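Local coordinates for protein cytochrome C' (Rhodopseudomonas palustris, PDB 1MQV) that carries a covalently bound high-spin heme c without a sixth iron ligand and has electron transfer activity, though its exact physiological role is unknown, at residues Ile22-Trp32 against Ile96-Ile106. The protein carries 3 engineered substitutions. Residues are numbered along the deposited sequence; the frame is centred on the assembly and turned at random.
Sequences IAAMLKGEAKW and IKDEASLKANI. Engineered in segment 22-32: Trp32 (natural residue Phe).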
loop_
_atom_site.group_PDB
_atom_site.type_symbol
_atom_site.label_atom_id
_atom_site.label_comp_id
_atom_site.label_asym_id
_atom_site.label_seq_id
_atom_site.Cartn_x
_atom_site.Cartn_y
_atom_site.Cartn_z
ATOM N N ILE A 22 -11.416 6.218 2.142
ATOM C CA ILE A 22 -10.916 6.583 3.473
ATOM C C ILE A 22 -10.581 8.082 3.485
ATOM O O ILE A 22 -10.966 8.804 4.401
ATOM C CB ILE A 22 -9.674 5.760 3.844
ATOM C CG1 ILE A 22 -10.120 4.328 4.207
ATOM C CG2 ILE A 22 -8.953 6.391 5.073
ATOM C CD1 ILE A 22 -8.981 3.342 4.262
ATOM N N ALA A 23 -9.902 8.556 2.453
ATOM C CA ALA A 23 -9.581 9.971 2.388
ATOM C C ALA A 23 -10.883 10.787 2.365
ATOM O O ALA A 23 -10.960 11.849 2.964
ATOM C CB ALA A 23 -8.734 10.288 1.132
ATOM N N ALA A 24 -11.904 10.309 1.670
ATOM C CA ALA A 24 -13.172 11.051 1.598
ATOM C C ALA A 24 -13.844 11.166 2.972
ATOM O O ALA A 24 -14.448 12.197 3.330
ATOM C CB ALA A 24 -14.114 10.383 0.556
ATOM N N MET A 25 -13.745 10.112 3.759
ATOM C CA MET A 25 -14.306 10.164 5.099
ATOM C C MET A 25 -13.493 11.139 5.951
ATOM O O MET A 25 -14.063 11.960 6.667
ATOM C CB MET A 25 -14.282 8.778 5.740
ATOM C CG MET A 25 -15.392 7.880 5.267
ATOM S SD MET A 25 -15.120 6.179 5.771
ATOM C CE MET A 25 -16.012 5.311 4.401
ATOM N N LEU A 26 -12.163 11.067 5.865
ATOM C CA LEU A 26 -11.327 11.949 6.674
ATOM C C LEU A 26 -11.621 13.412 6.320
ATOM O O LEU A 26 -11.574 14.277 7.176
ATOM C CB LEU A 26 -9.874 11.638 6.452
ATOM C CG LEU A 26 -9.411 10.286 6.965
ATOM C CD1 LEU A 26 -7.990 10.111 6.477
ATOM C CD2 LEU A 26 -9.488 10.211 8.506
ATOM N N LYS A 27 -11.921 13.673 5.053
ATOM C CA LYS A 27 -12.253 15.032 4.610
ATOM C C LYS A 27 -13.666 15.477 4.998
ATOM O O LYS A 27 -13.992 16.665 4.944
ATOM C CB LYS A 27 -12.098 15.129 3.088
ATOM C CG LYS A 27 -10.655 15.312 2.669
ATOM C CD LYS A 27 -10.388 14.801 1.279
ATOM C CE LYS A 27 -10.831 15.763 0.233
ATOM N NZ LYS A 27 -10.697 15.129 -1.105
ATOM N N GLY A 28 -14.506 14.534 5.400
ATOM C CA GLY A 28 -15.874 14.880 5.761
ATOM C C GLY A 28 -16.780 14.957 4.535
ATOM O O GLY A 28 -17.916 15.441 4.598
ATOM N N GLU A 29 -16.278 14.456 3.415
ATOM C CA GLU A 29 -17.014 14.479 2.163
ATOM C C GLU A 29 -17.767 13.184 1.875
ATOM O O GLU A 29 -18.440 13.062 0.848
ATOM C CB GLU A 29 -16.048 14.823 1.027
ATOM C CG GLU A 29 -15.143 15.986 1.395
ATOM C CD GLU A 29 -14.353 16.540 0.232
ATOM O OE1 GLU A 29 -13.949 15.751 -0.649
ATOM O OE2 GLU A 29 -14.124 17.770 0.215
ATOM N N ALA A 30 -17.640 12.214 2.777
ATOM C CA ALA A 30 -18.345 10.931 2.679
ATOM C C ALA A 30 -18.575 10.522 4.106
ATOM O O ALA A 30 -17.722 10.742 4.950
ATOM C CB ALA A 30 -17.514 9.869 1.952
ATOM N N LYS A 31 -19.728 9.933 4.383
ATOM C CA LYS A 31 -20.076 9.508 5.734
ATOM C C LYS A 31 -19.315 8.230 6.104
ATOM O O LYS A 31 -18.985 7.425 5.238
ATOM C CB LYS A 31 -21.576 9.200 5.821
ATOM C CG LYS A 31 -22.525 10.264 5.277
ATOM C CD LYS A 31 -22.300 10.548 3.789
ATOM C CE LYS A 31 -22.251 9.281 2.933
ATOM N NZ LYS A 31 -21.524 9.526 1.642
ATOM N N TRP A 32 -19.037 8.064 7.392
ATOM C CA TRP A 32 -18.379 6.866 7.905
ATOM C C TRP A 32 -19.166 5.626 7.452
ATOM O O TRP A 32 -20.407 5.648 7.438
ATOM C CB TRP A 32 -18.376 6.919 9.430
ATOM C CG TRP A 32 -18.148 5.615 10.058
ATOM C CD1 TRP A 32 -19.058 4.875 10.748
ATOM C CD2 TRP A 32 -16.907 4.905 10.135
ATOM N NE1 TRP A 32 -18.462 3.751 11.255
ATOM C CE2 TRP A 32 -17.140 3.744 10.890
ATOM C CE3 TRP A 32 -15.611 5.136 9.635
ATOM C CZ2 TRP A 32 -16.134 2.814 11.162
ATOM C CZ3 TRP A 32 -14.608 4.204 9.913
ATOM C CH2 TRP A 32 -14.879 3.066 10.660
ATOM N N ILE A 96 -9.730 -0.094 14.003
ATOM C CA ILE A 96 -10.635 0.934 13.468
ATOM C C ILE A 96 -12.085 0.423 13.421
ATOM O O ILE A 96 -12.496 -0.311 12.525
ATOM C CB ILE A 96 -10.138 1.422 12.078
ATOM C CG1 ILE A 96 -8.786 2.117 12.288
ATOM C CG2 ILE A 96 -11.169 2.425 11.445
ATOM C CD1 ILE A 96 -8.087 2.589 10.995
ATOM N N LYS A 97 -12.874 0.861 14.397
ATOM C CA LYS A 97 -14.240 0.376 14.551
ATOM C C LYS A 97 -15.326 1.461 14.461
ATOM O O LYS A 97 -16.530 1.156 14.470
ATOM C CB LYS A 97 -14.351 -0.320 15.911
ATOM C CG LYS A 97 -14.294 0.687 17.063
ATOM C CD LYS A 97 -14.358 0.037 18.422
ATOM C CE LYS A 97 -12.997 -0.471 18.835
ATOM N NZ LYS A 97 -13.037 -1.127 20.167
ATOM N N ASP A 98 -14.896 2.715 14.402
ATOM C CA ASP A 98 -15.813 3.847 14.300
ATOM C C ASP A 98 -15.048 5.023 13.742
ATOM O O ASP A 98 -13.849 4.906 13.555
ATOM C CB ASP A 98 -16.407 4.196 15.667
ATOM C CG ASP A 98 -15.363 4.333 16.766
ATOM O OD1 ASP A 98 -14.219 4.732 16.491
ATOM O OD2 ASP A 98 -15.708 4.067 17.938
ATOM N N GLU A 99 -15.722 6.155 13.511
ATOM C CA GLU A 99 -15.074 7.325 12.932
ATOM C C GLU A 99 -13.974 7.880 13.786
ATOM O O GLU A 99 -12.929 8.307 13.289
ATOM C CB GLU A 99 -16.090 8.420 12.614
ATOM C CG GLU A 99 -15.417 9.595 11.912
ATOM C CD GLU A 99 -16.359 10.349 11.023
ATOM O OE1 GLU A 99 -17.453 9.807 10.730
ATOM O OE2 GLU A 99 -16.001 11.473 10.610
ATOM N N ALA A 100 -14.187 7.861 15.091
ATOM C CA ALA A 100 -13.168 8.358 15.970
ATOM C C ALA A 100 -11.877 7.552 15.874
ATOM O O ALA A 100 -10.806 8.155 15.851
ATOM C CB ALA A 100 -13.685 8.362 17.409
ATOM N N SER A 101 -11.974 6.217 15.850
ATOM C CA SER A 101 -10.773 5.364 15.764
ATOM C C SER A 101 -10.157 5.441 14.353
ATOM O O SER A 101 -8.954 5.270 14.200
ATOM C CB SER A 101 -11.062 3.897 16.191
ATOM O OG SER A 101 -12.258 3.402 15.639
ATOM N N LEU A 102 -10.979 5.652 13.334
ATOM C CA LEU A 102 -10.404 5.893 11.990
ATOM C C LEU A 102 -9.502 7.157 12.075
ATOM O O LEU A 102 -8.367 7.136 11.614
ATOM C CB LEU A 102 -11.509 6.153 10.978
ATOM C CG LEU A 102 -10.986 6.680 9.640
ATOM C CD1 LEU A 102 -10.226 5.564 8.936
ATOM C CD2 LEU A 102 -12.147 7.183 8.744
ATOM N N LYS A 103 -9.989 8.260 12.657
ATOM C CA LYS A 103 -9.159 9.461 12.773
ATOM C C LYS A 103 -7.906 9.261 13.668
ATOM O O LYS A 103 -6.839 9.802 13.404
ATOM C CB LYS A 103 -9.980 10.662 13.300
ATOM C CG LYS A 103 -11.065 11.176 12.280
ATOM C CD LYS A 103 -12.016 12.111 12.949
ATOM C CE LYS A 103 -13.070 12.556 11.971
ATOM N NZ LYS A 103 -14.116 13.283 12.738
ATOM N N ALA A 104 -8.019 8.458 14.700
ATOM C CA ALA A 104 -6.862 8.287 15.565
ATOM C C ALA A 104 -5.838 7.293 15.024
ATOM O O ALA A 104 -4.639 7.490 15.195
ATOM C CB ALA A 104 -7.314 7.827 16.955
ATOM N N ASN A 105 -6.315 6.264 14.330
ATOM C CA ASN A 105 -5.446 5.169 13.886
ATOM C C ASN A 105 -5.023 4.992 12.430
ATOM O O ASN A 105 -4.070 4.245 12.126
ATOM C CB ASN A 105 -6.057 3.874 14.369
ATOM C CG ASN A 105 -6.119 3.825 15.886
ATOM O OD1 ASN A 105 -5.129 4.099 16.542
ATOM N ND2 ASN A 105 -7.280 3.517 16.441
ATOM N N ILE A 106 -5.678 5.705 11.538
ATOM C CA ILE A 106 -5.376 5.505 10.119
ATOM C C ILE A 106 -3.977 5.974 9.732
ATOM O O ILE A 106 -3.376 5.422 8.798
ATOM C CB ILE A 106 -6.472 6.193 9.225
ATOM C CG1 ILE A 106 -6.434 5.612 7.783
ATOM C CG2 ILE A 106 -6.292 7.732 9.231
ATOM C CD1 ILE A 106 -6.698 4.086 7.729
#
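Leu102 reaches from helix 99-120 into the last turns of helix 4-27, its CD2 4.0 Å from Met25 CB and its CG equally far from Leu26 CD2. With CG anti to the backbone N (chi1 169°), CD1 comes against Ile22 CG2. One turn on, Ile106 CG1 lies 3.8 Å from Ile22 CG2, while Ile106 CG2 meets Leu26 CD1. Branched aliphatic chains suit these places, since a branch lets one side chain touch two neighbours. An alanine in place of Leu102 would probably leave a gap between Ile22, Met25 and Leu26. Here the first and last helices of the cytochrome c' four-helix bundle meet, with the Ile22 side chain about 8 Å from the heme, and helix 34-50 backs Ile22 and Met25. Beyond the Schellman turn at Gly28, the engineered Trp32 lays one indole face against the start of helix 99-120, with Glu99 N 3.7 Å above the ring centre. Ile96 CG2 meets the ring edge at CH2, 3.8 Å away. Asp98 N-caps this helix: its OD1 accepts from Ser101 OG and from Ser101 N (2.8 Å), a first-turn N-H lacking a helical carbonyl. Glu99 OE2 and Lys103 NZ form a salt bridge whose 3.4 Å hydrogen bond is weak.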